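Local coordinates for protein BPH (Thiobacillus denitrificans, PDB 5OVS) that probably degrades proteins as a hydrolase related to the proteasome, assembled from fourteen copies into a double-ring particle, at residues G10-A15 / M186-D191; V41-V46 / N115-F120; L56-Y61 / N82-A87. All blocks are in the same frame, centred on the assembly; numbering follows the deposited sequence.

Contact 1 (G10-A15 / M186-D191)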
ATOM      1  N   GLY K  10     -19.994  33.031 -41.655  1.00 39.27           N
ATOM      2  CA  GLY K  10     -19.621  34.398 -41.265  1.00 40.36           C
ATOM      3  C   GLY K  10     -20.088  34.813 -39.874  1.00 40.57           C
ATOM      4  O   GLY K  10     -20.033  35.993 -39.517  1.00 41.07           O
ATOM      5  N   ARG K  11     -20.515  33.829 -39.087  1.00 40.13           N
ATOM      6  CA  ARG K  11     -21.122  34.040 -37.778  1.00 40.02           C
ATOM      7  C   ARG K  11     -20.399  33.154 -36.768  1.00 37.28           C
ATOM      8  O   ARG K  11     -20.005  32.044 -37.103  1.00 36.46           O
ATOM      9  CB  ARG K  11     -22.588  33.621 -37.831  1.00 42.50           C
ATOM     10  CG  ARG K  11     -23.553  34.666 -38.353  1.00 45.46           C
ATOM     11  CD  ARG K  11     -24.126  35.420 -37.177  1.00 48.99           C
ATOM     12  NE  ARG K  11     -25.308  36.212 -37.484  1.00 52.98           N
ATOM     13  CZ  ARG K  11     -26.559  35.887 -37.144  1.00 57.33           C
ATOM     14  NH1 ARG K  11     -26.848  34.762 -36.481  1.00 57.60           N
ATOM     15  NH2 ARG K  11     -27.552  36.703 -37.487  1.00 61.41           N
ATOM     16  N   ILE K  12     -20.261  33.630 -35.532  1.00 35.22           N
ATOM     17  CA  ILE K  12     -19.617  32.867 -34.475  1.00 33.14           C
ATOM     18  C   ILE K  12     -20.594  32.746 -33.323  1.00 32.25           C
ATOM     19  O   ILE K  12     -21.216  33.728 -32.937  1.00 31.64           O
ATOM     20  CB  ILE K  12     -18.299  33.530 -34.029  1.00 33.53           C
ATOM     21  CG1 ILE K  12     -17.195  33.218 -35.043  1.00 34.04           C
ATOM     22  CG2 ILE K  12     -17.883  33.070 -32.643  1.00 33.18           C
ATOM     23  CD1 ILE K  12     -15.944  34.062 -34.893  1.00 34.56           C
ATOM     24  N   ALA K  13     -20.743  31.531 -32.792  1.00 31.06           N
ATOM     25  CA  ALA K  13     -21.624  31.306 -31.652  1.00 30.11           C
ATOM     26  C   ALA K  13     -20.946  30.513 -30.559  1.00 29.30           C
ATOM     27  O   ALA K  13     -19.953  29.832 -30.792  1.00 28.65           O
ATOM     28  CB  ALA K  13     -22.897  30.614 -32.078  1.00 29.97           C
ATOM     29  N   ILE K  14     -21.491  30.640 -29.356  1.00 29.19           N
ATOM     30  CA  ILE K  14     -20.947  29.985 -28.180  1.00 29.00           C
ATOM     31  C   ILE K  14     -22.108  29.677 -27.244  1.00 29.82           C
ATOM     32  O   ILE K  14     -23.027  30.496 -27.095  1.00 30.32           O
ATOM     33  CB  ILE K  14     -19.844  30.844 -27.510  1.00 28.84           C
ATOM     34  CG1 ILE K  14     -19.162  30.068 -26.384  1.00 28.00           C
ATOM     35  CG2 ILE K  14     -20.386  32.182 -27.008  1.00 29.53           C
ATOM     36  CD1 ILE K  14     -17.916  30.733 -25.848  1.00 27.67           C
ATOM     37  N   ALA K  15     -22.107  28.476 -26.660  1.00 30.13           N
ATOM     38  CA  ALA K  15     -23.206  28.074 -25.775  1.00 29.69           C
ATOM     39  C   ALA K  15     -22.736  27.309 -24.548  1.00 29.30           C
ATOM     40  O   ALA K  15     -21.583  26.903 -24.456  1.00 29.11           O
ATOM     41  CB  ALA K  15     -24.233  27.264 -26.547  1.00 29.35           C
ATOM     42  N   MET K 186     -22.209  36.313 -32.564  1.00 41.94           N
ATOM     43  CA  MET K 186     -21.570  37.527 -33.054  1.00 43.11           C
ATOM     44  C   MET K 186     -21.093  37.339 -34.482  1.00 42.95           C
ATOM     45  O   MET K 186     -21.026  36.211 -34.988  1.00 40.15           O
ATOM     46  CB  MET K 186     -20.392  37.900 -32.155  1.00 44.55           C
ATOM     47  CG  MET K 186     -19.170  37.012 -32.326  1.00 45.96           C
ATOM     48  SD  MET K 186     -18.144  36.900 -30.848  1.00 47.91           S
ATOM     49  CE  MET K 186     -19.154  35.755 -29.903  1.00 47.36           C
ATOM     50  N   GLU K 187     -20.743  38.455 -35.116  1.00 43.84           N
ATOM     51  CA  GLU K 187     -20.285  38.442 -36.495  1.00 45.13           C
ATOM     52  C   GLU K 187     -18.785  38.116 -36.552  1.00 42.88           C
ATOM     53  O   GLU K 187     -18.005  38.576 -35.716  1.00 41.03           O
ATOM     54  CB  GLU K 187     -20.570  39.794 -37.171  1.00 48.31           C
ATOM     55  CG  GLU K 187     -22.005  40.303 -37.034  1.00 51.85           C
ATOM     56  CD  GLU K 187     -23.056  39.301 -37.508  1.00 55.01           C
ATOM     57  OE1 GLU K 187     -23.545  39.431 -38.655  1.00 59.15           O
ATOM     58  OE2 GLU K 187     -23.396  38.380 -36.738  1.00 54.43           O
ATOM     59  N   LEU K 188     -18.399  37.295 -37.529  1.00 41.13           N
ATOM     60  CA  LEU K 188     -17.001  37.062 -37.841  1.00 39.93           C
ATOM     61  C   LEU K 188     -16.473  38.353 -38.441  1.00 40.97           C
ATOM     62  O   LEU K 188     -17.081  38.909 -39.355  1.00 41.62           O
ATOM     63  CB  LEU K 188     -16.889  35.936 -38.855  1.00 39.76           C
ATOM     64  CG  LEU K 188     -15.500  35.530 -39.338  1.00 39.62           C
ATOM     65  CD1 LEU K 188     -14.743  34.825 -38.229  1.00 39.68           C
ATOM     66  CD2 LEU K 188     -15.605  34.631 -40.564  1.00 39.19           C
ATOM     67  N   SER K 189     -15.356  38.852 -37.934  1.00 41.04           N
ATOM     68  CA  SER K 189     -14.874  40.146 -38.385  1.00 42.46           C
ATOM     69  C   SER K 189     -14.331  40.007 -39.804  1.00 43.66           C
ATOM     70  O   SER K 189     -13.900  38.926 -40.206  1.00 42.27           O
ATOM     71  CB  SER K 189     -13.830  40.720 -37.421  1.00 42.56           C
ATOM     72  OG  SER K 189     -12.646  39.959 -37.442  1.00 41.90           O
ATOM     73  N   PRO K 190     -14.366  41.100 -40.577  1.00 45.41           N
ATOM     74  CA  PRO K 190     -13.973  41.019 -41.979  1.00 46.87           C
ATOM     75  C   PRO K 190     -12.474  40.927 -42.240  1.00 47.77           C
ATOM     76  O   PRO K 190     -12.068  40.887 -43.393  1.00 50.25           O
ATOM     77  CB  PRO K 190     -14.523  42.320 -42.567  1.00 47.99           C
ATOM     78  CG  PRO K 190     -14.574  43.272 -41.423  1.00 47.69           C
ATOM     79  CD  PRO K 190     -14.862  42.439 -40.208  1.00 46.41           C
ATOM     80  N   ASP K 191     -11.658  40.891 -41.196  1.00 49.05           N
ATOM     81  CA  ASP K 191     -10.217  40.827 -41.366  1.00 50.96           C
ATOM     82  C   ASP K 191      -9.677  39.403 -41.235  1.00 52.07           C
ATOM     83  O   ASP K 191      -8.469  39.197 -41.343  1.00 52.16           O
ATOM     84  CB  ASP K 191      -9.556  41.771 -40.354  1.00 51.71           C
ATOM     85  CG  ASP K 191     -10.107  43.207 -40.450  1.00 52.59           C
ATOM     86  OD1 ASP K 191     -10.258  43.727 -41.579  1.00 52.43           O
ATOM     87  OD2 ASP K 191     -10.410  43.808 -39.405  1.00 52.73           O
TER
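Strand 182-187 pairs antiparallel with strand 11-16 at one border of the four-stranded sheet. Ile12 and Met186 form a hydrogen-bonded pair: Ile12 N donates to Met186 O at 2.7 Å, and Met186 N donates back to Ile12 O, each donor lying nearly along the C=O axis. Where strand 182-187 ends, Leu188 N reaches Gly10 O at 2.9 Å, this time from above the carbonyl plane.

Side chains sort onto two faces. On the face of Ile12, Met186 places CG in the crowded position between backbone N and carbonyl carbon: chi1 74° puts Met186 CG 4.0 Å from Ile12 CB, and the bend at chi3 brings CE beside Ile12 CG2. The extended Ile12 branch ends at Leu188, CD1 to CD1 at 3.6 Å, the two chains crossing at about a right angle. Tyr45 of the second sheet also touches Met186, so this face looks into the sandwich of the proteasome-type fold.

On the other face Arg11 and Glu187 run side by side, both bent at chi2 (-94° and -54°). Arg11 NE meets Glu187 OE2 at 3.0 Å, but obliquely, with the carboxylate and guanidinium planes steeply inclined to each other. This is a salt bridge through a single nitrogen; Arg11 NH1 has a further long, weak ion pair with Asp158. With Glu187 exposed and Arg11 partly so, the charges are likely to be partly screened by solvent.

Contact 2 (V41-V46 / N115-F120)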
ATOM      1  N   VAL K  41     -15.344  39.015 -21.594  1.00 40.94           N
ATOM      2  CA  VAL K  41     -14.050  39.621 -21.303  1.00 40.97           C
ATOM      3  C   VAL K  41     -13.642  40.450 -22.525  1.00 41.25           C
ATOM      4  O   VAL K  41     -13.214  39.903 -23.546  1.00 38.84           O
ATOM      5  CB  VAL K  41     -12.980  38.563 -20.980  1.00 40.40           C
ATOM      6  CG1 VAL K  41     -11.658  39.233 -20.652  1.00 40.83           C
ATOM      7  CG2 VAL K  41     -13.427  37.690 -19.822  1.00 40.63           C
ATOM      8  N   GLY K  42     -13.778  41.772 -22.411  1.00 42.04           N
ATOM      9  CA  GLY K  42     -13.648  42.657 -23.559  1.00 42.60           C
ATOM     10  C   GLY K  42     -14.772  42.331 -24.530  1.00 43.39           C
ATOM     11  O   GLY K  42     -15.945  42.273 -24.143  1.00 43.88           O
ATOM     12  N   ASP K  43     -14.417  42.084 -25.787  1.00 42.57           N
ATOM     13  CA  ASP K  43     -15.395  41.601 -26.746  1.00 42.82           C
ATOM     14  C   ASP K  43     -15.259  40.094 -26.989  1.00 40.63           C
ATOM     15  O   ASP K  43     -15.679  39.595 -28.032  1.00 41.03           O
ATOM     16  CB  ASP K  43     -15.309  42.385 -28.052  1.00 44.50           C
ATOM     17  CG  ASP K  43     -14.055  42.081 -28.836  1.00 46.06           C
ATOM     18  OD1 ASP K  43     -13.069  41.587 -28.240  1.00 45.03           O
ATOM     19  OD2 ASP K  43     -14.063  42.338 -30.066  1.00 50.24           O
ATOM     20  N   SER K  44     -14.675  39.377 -26.032  1.00 38.03           N
ATOM     21  CA  SER K  44     -14.715  37.916 -26.036  1.00 36.72           C
ATOM     22  C   SER K  44     -15.745  37.398 -25.040  1.00 36.29           C
ATOM     23  O   SER K  44     -16.036  38.047 -24.039  1.00 36.21           O
ATOM     24  CB  SER K  44     -13.344  37.327 -25.690  1.00 35.91           C
ATOM     25  OG  SER K  44     -12.397  37.594 -26.705  1.00 35.77           O
ATOM     26  N   TYR K  45     -16.297  36.225 -25.326  1.00 36.50           N
ATOM     27  CA  TYR K  45     -17.093  35.490 -24.355  1.00 36.60           C
ATOM     28  C   TYR K  45     -16.299  34.271 -23.986  1.00 35.27           C
ATOM     29  O   TYR K  45     -15.803  33.573 -24.866  1.00 35.59           O
ATOM     30  CB  TYR K  45     -18.419  35.047 -24.937  1.00 38.14           C
ATOM     31  CG  TYR K  45     -19.364  36.178 -25.235  1.00 40.32           C
ATOM     32  CD1 TYR K  45     -20.042  36.837 -24.218  1.00 42.06           C
ATOM     33  CD2 TYR K  45     -19.591  36.580 -26.536  1.00 42.23           C
ATOM     34  CE1 TYR K  45     -20.919  37.876 -24.499  1.00 43.79           C
ATOM     35  CE2 TYR K  45     -20.463  37.614 -26.828  1.00 44.22           C
ATOM     36  CZ  TYR K  45     -21.121  38.258 -25.809  1.00 45.04           C
ATOM     37  OH  TYR K  45     -21.982  39.284 -26.115  1.00 49.49           O
ATOM     38  N   VAL K  46     -16.177  34.019 -22.689  1.00 33.62           N
ATOM     39  CA  VAL K  46     -15.429  32.886 -22.193  1.00 32.44           C
ATOM     40  C   VAL K  46     -16.387  31.929 -21.484  1.00 31.61           C
ATOM     41  O   VAL K  46     -17.089  32.320 -20.555  1.00 31.50           O
ATOM     42  CB  VAL K  46     -14.294  33.333 -21.250  1.00 32.38           C
ATOM     43  CG1 VAL K  46     -13.426  32.146 -20.839  1.00 31.95           C
ATOM     44  CG2 VAL K  46     -13.446  34.397 -21.928  1.00 32.82           C
ATOM     45  N   ASN K 115     -14.643  35.215 -30.045  1.00 35.94           N
ATOM     46  CA  ASN K 115     -14.658  36.647 -30.371  1.00 39.24           C
ATOM     47  C   ASN K 115     -14.650  36.868 -31.881  1.00 40.23           C
ATOM     48  O   ASN K 115     -14.371  35.938 -32.641  1.00 39.78           O
ATOM     49  CB  ASN K 115     -13.515  37.389 -29.665  1.00 41.05           C
ATOM     50  CG  ASN K 115     -12.144  37.014 -30.196  1.00 42.00           C
ATOM     51  OD1 ASN K 115     -11.799  37.307 -31.340  1.00 44.51           O
ATOM     52  ND2 ASN K 115     -11.340  36.404 -29.343  1.00 41.67           N
ATOM     53  N   PRO K 116     -14.961  38.099 -32.328  1.00 41.34           N
ATOM     54  CA  PRO K 116     -15.038  38.316 -33.764  1.00 40.65           C
ATOM     55  C   PRO K 116     -13.852  37.772 -34.572  1.00 38.99           C
ATOM     56  O   PRO K 116     -14.034  37.401 -35.734  1.00 39.17           O
ATOM     57  CB  PRO K 116     -15.136  39.844 -33.877  1.00 42.69           C
ATOM     58  CG  PRO K 116     -15.865  40.244 -32.643  1.00 43.30           C
ATOM     59  CD  PRO K 116     -15.367  39.301 -31.575  1.00 42.26           C
ATOM     60  N   ARG K 117     -12.662  37.702 -33.983  1.00 36.05           N
ATOM     61  CA  ARG K 117     -11.497  37.272 -34.750  1.00 35.48           C
ATOM     62  C   ARG K 117     -11.232  35.760 -34.755  1.00 33.36           C
ATOM     63  O   ARG K 117     -10.252  35.317 -35.329  1.00 32.59           O
ATOM     64  CB  ARG K 117     -10.270  38.102 -34.351  1.00 37.08           C
ATOM     65  CG  ARG K 117     -10.422  39.549 -34.837  1.00 39.23           C
ATOM     66  CD  ARG K 117      -9.712  40.620 -34.018  1.00 40.03           C
ATOM     67  NE  ARG K 117      -9.969  40.601 -32.571  1.00 41.17           N
ATOM     68  CZ  ARG K 117     -11.110  40.952 -31.976  1.00 41.47           C
ATOM     69  NH1 ARG K 117     -12.171  41.327 -32.684  1.00 43.16           N
ATOM     70  NH2 ARG K 117     -11.193  40.903 -30.652  1.00 40.92           N
ATOM     71  N   GLY K 118     -12.107  34.969 -34.138  1.00 31.95           N
ATOM     72  CA  GLY K 118     -12.020  33.511 -34.257  1.00 30.89           C
ATOM     73  C   GLY K 118     -12.608  32.781 -33.071  1.00 30.02           C
ATOM     74  O   GLY K 118     -13.025  33.396 -32.098  1.00 29.38           O
ATOM     75  N   ILE K 119     -12.626  31.453 -33.150  1.00 29.96           N
ATOM     76  CA  ILE K 119     -13.028  30.630 -32.023  1.00 29.18           C
ATOM     77  C   ILE K 119     -11.855  29.790 -31.524  1.00 29.91           C
ATOM     78  O   ILE K 119     -11.105  29.205 -32.302  1.00 31.52           O
ATOM     79  CB  ILE K 119     -14.235  29.760 -32.365  1.00 29.06           C
ATOM     80  CG1 ILE K 119     -13.976  28.889 -33.602  1.00 28.85           C
ATOM     81  CG2 ILE K 119     -15.452  30.641 -32.596  1.00 29.10           C
ATOM     82  CD1 ILE K 119     -14.899  27.690 -33.675  1.00 28.59           C
ATOM     83  N   PHE K 120     -11.694  29.750 -30.210  1.00 29.61           N
ATOM     84  CA  PHE K 120     -10.522  29.164 -29.597  1.00 29.06           C
ATOM     85  C   PHE K 120     -10.905  28.331 -28.382  1.00 28.17           C
ATOM     86  O   PHE K 120     -12.020  28.409 -27.873  1.00 27.76           O
ATOM     87  CB  PHE K 120      -9.579  30.271 -29.121  1.00 29.59           C
ATOM     88  CG  PHE K 120      -9.159  31.252 -30.197  1.00 30.08           C
ATOM     89  CD1 PHE K 120      -8.054  30.999 -30.991  1.00 30.06           C
ATOM     90  CD2 PHE K 120      -9.843  32.434 -30.383  1.00 30.02           C
ATOM     91  CE1 PHE K 120      -7.658  31.902 -31.960  1.00 30.55           C
ATOM     92  CE2 PHE K 120      -9.448  33.339 -31.345  1.00 30.22           C
ATOM     93  CZ  PHE K 120      -8.353  33.077 -32.133  1.00 30.50           C
TER
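Two tight turns meet here at one end of the five-stranded sheet: a type II' turn from Val41 to Ser44, joining strands 38-41 and 44-48, and a type I turn from Asn115 to Gly118, joining strands 111-115 and 118-122. Asp43 of the first reaches across to Arg117 of the second. Arg117 bends at chi3 (-51°) so that its guanidinium comes edge-on to the carboxylate, the two planes only 9° apart. Arg117 NH2 donates to the syn lone pair of Asp43 OD1 at 3.1 Å, while two weak bonds go to Asp43 OD2, from Arg117 NH2 at 3.3 Å and from Arg117 NH1 at 3.4 Å. The remaining nitrogen, NE, is taken by a salt bridge to Asp72, so the cation lies between two carboxylates. An alanine in place of Arg117 would remove this shared cation and would probably leave Asp43 and Asp72 less well balanced in charge and the turns more loosely tied.

Within the type I turn, Asn115 forms an Asx turn: with CG in the crowded position (chi1 69°), its OD1 accepts Arg117 N at 2.8 Å in the carbonyl plane. The same oxygen lies over one face of the Arg117 guanidinium. The amide end of Asn115 turns to the other hairpin, where ND2 makes a weak bond to Ser44 OG at 3.1 Å, and a second weak bond to Leu71 O. Beside it, Pro116 CD packs on Asp43, 3.6 Å from the backbone O and as far from OD2.

Contact 3 (L56-Y61 / N82-A87); sequences LILADY and NTLHGA
Helices 54-64 and 74-91 cross steeply here, their local axes 11.7 Å apart at closest approach and 109° between directions, so that long side chains have to bridge the gap. Tyr61 spans most of it. Its CG is anti to the backbone N (chi1 179°), which sends the ring out from helix 54-64 to lie against helix 74-91.

The aromatic contact is a CH-pi interaction. Leu84, with CG likewise anti to its backbone N, sets CD1 over one face of the Tyr61 ring, 4.0 Å from the centroid and displaced toward the CD2 side, where Leu84 CD1 and Tyr61 CD2 are 3.7 Å apart.

Van der Waals contacts surround it. The methyl of Ala87, one turn further along the helix, touches the ring obliquely, CB to Tyr61 CE1 at 3.5 Å. At the tip of the ring, Tyr61 OH rests against Thr83 CG2 at 3.4 Å; the hydroxyl of Thr83 is occupied instead with Cys79 O, within its own helix. Leu58 CD2 lies 4.0 Å from Leu84 CD2 and equally near the CD1 that covers the ring, so that methyl is shared by Leu58 and Tyr61.

Neighbouring copies of the protein also reach these helices: Ile57 packs on Phe78 of one subunit, and His85, pointing away from helix 54-64, meets Tyr93 of another edge-to-face. No hydrogen bond crosses between the two segments; they are joined by van der Waals fit, and Leu84 and Ala87 together are likely to restrict rotation of the Tyr61 ring.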
ATOM      1  N   LEU K  56     -16.199  32.893 -11.118  1.00 38.80           N
ATOM      2  CA  LEU K  56     -16.061  33.986 -10.155  1.00 38.85           C
ATOM      3  C   LEU K  56     -14.605  34.397 -10.073  1.00 37.86           C
ATOM      4  O   LEU K  56     -14.273  35.593 -10.108  1.00 35.13           O
ATOM      5  CB  LEU K  56     -16.556  33.554  -8.784  1.00 40.22           C
ATOM      6  CG  LEU K  56     -17.979  32.994  -8.805  1.00 41.90           C
ATOM      7  CD1 LEU K  56     -18.265  32.174  -7.561  1.00 42.90           C
ATOM      8  CD2 LEU K  56     -18.990  34.115  -8.979  1.00 42.67           C
ATOM      9  N   ILE K  57     -13.729  33.398  -9.994  1.00 37.46           N
ATOM     10  CA  ILE K  57     -12.294  33.676 -10.002  1.00 38.55           C
ATOM     11  C   ILE K  57     -11.933  34.492 -11.246  1.00 38.73           C
ATOM     12  O   ILE K  57     -11.308  35.550 -11.129  1.00 38.87           O
ATOM     13  CB  ILE K  57     -11.434  32.395  -9.917  1.00 38.34           C
ATOM     14  CG1 ILE K  57     -11.567  31.752  -8.534  1.00 38.18           C
ATOM     15  CG2 ILE K  57      -9.962  32.710 -10.153  1.00 38.76           C
ATOM     16  CD1 ILE K  57     -10.997  30.352  -8.435  1.00 37.62           C
ATOM     17  N   LEU K  58     -12.366  34.030 -12.420  1.00 38.40           N
ATOM     18  CA  LEU K  58     -11.921  34.633 -13.690  1.00 38.01           C
ATOM     19  C   LEU K  58     -12.393  36.064 -13.901  1.00 37.31           C
ATOM     20  O   LEU K  58     -11.612  36.897 -14.332  1.00 37.26           O
ATOM     21  CB  LEU K  58     -12.309  33.762 -14.885  1.00 37.99           C
ATOM     22  CG  LEU K  58     -11.663  32.371 -15.036  1.00 37.56           C
ATOM     23  CD1 LEU K  58     -11.424  32.082 -16.511  1.00 38.03           C
ATOM     24  CD2 LEU K  58     -10.352  32.210 -14.284  1.00 38.04           C
ATOM     25  N   ALA K  59     -13.656  36.339 -13.581  1.00 37.07           N
ATOM     26  CA  ALA K  59     -14.218  37.695 -13.633  1.00 37.14           C
ATOM     27  C   ALA K  59     -13.478  38.654 -12.706  1.00 37.55           C
ATOM     28  O   ALA K  59     -13.096  39.743 -13.110  1.00 38.49           O
ATOM     29  CB  ALA K  59     -15.696  37.664 -13.287  1.00 37.07           C
ATOM     30  N   ASP K  60     -13.286  38.233 -11.464  1.00 38.65           N
ATOM     31  CA  ASP K  60     -12.456  38.948 -10.489  1.00 39.48           C
ATOM     32  C   ASP K  60     -11.076  39.234 -11.078  1.00 39.99           C
ATOM     33  O   ASP K  60     -10.634  40.386 -11.154  1.00 41.03           O
ATOM     34  CB  ASP K  60     -12.319  38.099  -9.225  1.00 39.92           C
ATOM     35  CG  ASP K  60     -11.737  38.853  -8.063  1.00 40.87           C
ATOM     36  OD1 ASP K  60     -12.505  39.548  -7.368  1.00 45.68           O
ATOM     37  OD2 ASP K  60     -10.528  38.720  -7.804  1.00 39.71           O
ATOM     38  N   TYR K  61     -10.406  38.183 -11.525  1.00 39.25           N
ATOM     39  CA  TYR K  61      -9.070  38.326 -12.083  1.00 38.94           C
ATOM     40  C   TYR K  61      -9.023  39.347 -13.228  1.00 40.02           C
ATOM     41  O   TYR K  61      -8.190  40.256 -13.221  1.00 40.45           O
ATOM     42  CB  TYR K  61      -8.537  36.977 -12.561  1.00 37.02           C
ATOM     43  CG  TYR K  61      -7.160  37.077 -13.165  1.00 36.41           C
ATOM     44  CD1 TYR K  61      -6.041  37.312 -12.365  1.00 36.07           C
ATOM     45  CD2 TYR K  61      -6.971  36.955 -14.542  1.00 36.11           C
ATOM     46  CE1 TYR K  61      -4.774  37.415 -12.919  1.00 35.95           C
ATOM     47  CE2 TYR K  61      -5.712  37.055 -15.106  1.00 35.84           C
ATOM     48  CZ  TYR K  61      -4.615  37.284 -14.295  1.00 36.09           C
ATOM     49  OH  TYR K  61      -3.364  37.378 -14.859  1.00 35.44           O
ATOM     50  N   ASN K  82      -1.099  31.496 -19.293  1.00 34.27           N
ATOM     51  CA  ASN K  82       0.089  31.152 -18.521  1.00 35.31           C
ATOM     52  C   ASN K  82       0.273  32.077 -17.323  1.00 35.24           C
ATOM     53  O   ASN K  82       0.599  31.616 -16.248  1.00 35.93           O
ATOM     54  CB  ASN K  82       1.344  31.166 -19.386  1.00 36.07           C
ATOM     55  CG  ASN K  82       2.487  30.405 -18.745  1.00 36.33           C
ATOM     56  OD1 ASN K  82       2.423  29.182 -18.596  1.00 36.67           O
ATOM     57  ND2 ASN K  82       3.528  31.119 -18.355  1.00 36.48           N
ATOM     58  N   THR K  83       0.061  33.379 -17.520  1.00 35.74           N
ATOM     59  CA  THR K  83       0.060  34.355 -16.425  1.00 35.41           C
ATOM     60  C   THR K  83      -1.101  34.080 -15.457  1.00 35.14           C
ATOM     61  O   THR K  83      -0.902  34.057 -14.251  1.00 35.84           O
ATOM     62  CB  THR K  83      -0.023  35.804 -16.971  1.00 36.43           C
ATOM     63  OG1 THR K  83       1.158  36.094 -17.726  1.00 38.34           O
ATOM     64  CG2 THR K  83      -0.150  36.834 -15.858  1.00 36.12           C
ATOM     65  N   LEU K  84      -2.304  33.859 -15.982  1.00 35.28           N
ATOM     66  CA  LEU K  84      -3.456  33.504 -15.148  1.00 35.40           C
ATOM     67  C   LEU K  84      -3.137  32.355 -14.210  1.00 35.63           C
ATOM     68  O   LEU K  84      -3.474  32.414 -13.033  1.00 35.18           O
ATOM     69  CB  LEU K  84      -4.665  33.115 -16.003  1.00 35.88           C
ATOM     70  CG  LEU K  84      -5.827  32.398 -15.295  1.00 35.77           C
ATOM     71  CD1 LEU K  84      -6.467  33.300 -14.259  1.00 36.97           C
ATOM     72  CD2 LEU K  84      -6.873  31.969 -16.300  1.00 35.61           C
ATOM     73  N   HIS K  85      -2.489  31.312 -14.730  1.00 36.08           N
ATOM     74  CA  HIS K  85      -2.221  30.118 -13.928  1.00 36.37           C
ATOM     75  C   HIS K  85      -1.401  30.440 -12.673  1.00 38.07           C
ATOM     76  O   HIS K  85      -1.637  29.869 -11.595  1.00 38.59           O
ATOM     77  CB  HIS K  85      -1.503  29.048 -14.747  1.00 36.14           C
ATOM     78  CG  HIS K  85      -1.267  27.789 -13.984  1.00 35.56           C
ATOM     79  ND1 HIS K  85      -2.265  26.873 -13.746  1.00 34.73           N
ATOM     80  CD2 HIS K  85      -0.163  27.322 -13.355  1.00 35.83           C
ATOM     81  CE1 HIS K  85      -1.780  25.885 -13.017  1.00 35.64           C
ATOM     82  NE2 HIS K  85      -0.505  26.129 -12.772  1.00 35.37           N
ATOM     83  N   GLY K  86      -0.445  31.356 -12.822  1.00 38.68           N
ATOM     84  CA  GLY K  86       0.370  31.827 -11.709  1.00 38.85           C
ATOM     85  C   GLY K  86      -0.447  32.584 -10.686  1.00 38.91           C
ATOM     86  O   GLY K  86      -0.151  32.527  -9.502  1.00 39.17           O
ATOM     87  N   ALA K  87      -1.474  33.291 -11.147  1.00 38.35           N
ATOM     88  CA  ALA K  87      -2.413  33.952 -10.243  1.00 38.46           C
ATOM     89  C   ALA K  87      -3.378  32.962  -9.578  1.00 38.06           C
ATOM     90  O   ALA K  87      -3.743  33.153  -8.423  1.00 38.45           O
ATOM     91  CB  ALA K  87      -3.184  35.036 -10.980  1.00 37.86           C
TER

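How the contacts relate
Contacts 1 and 2 adjoin, their centres 9 Å apart: contact 1 lies at a border of the four-stranded sheet, contact 2 at the turns of the five-stranded one. They meet where Ser189 N probably hydrogen-bonds Pro116 O and Ile12 packs on Ile119, which brings the two sheets of the sandwich together here. Contact 3 belongs to the helices and stands apart, about 17 Å from contact 2 and 26 Å from contact 1 between centres. Along the chain the closures are concentric: contact 1 spans nearly the whole chain, contact 2 falls within that span and contact 3 within both. Of the three, contact 3 alone touches neighbouring subunits, linking the fold to the fourteen-chain assembly.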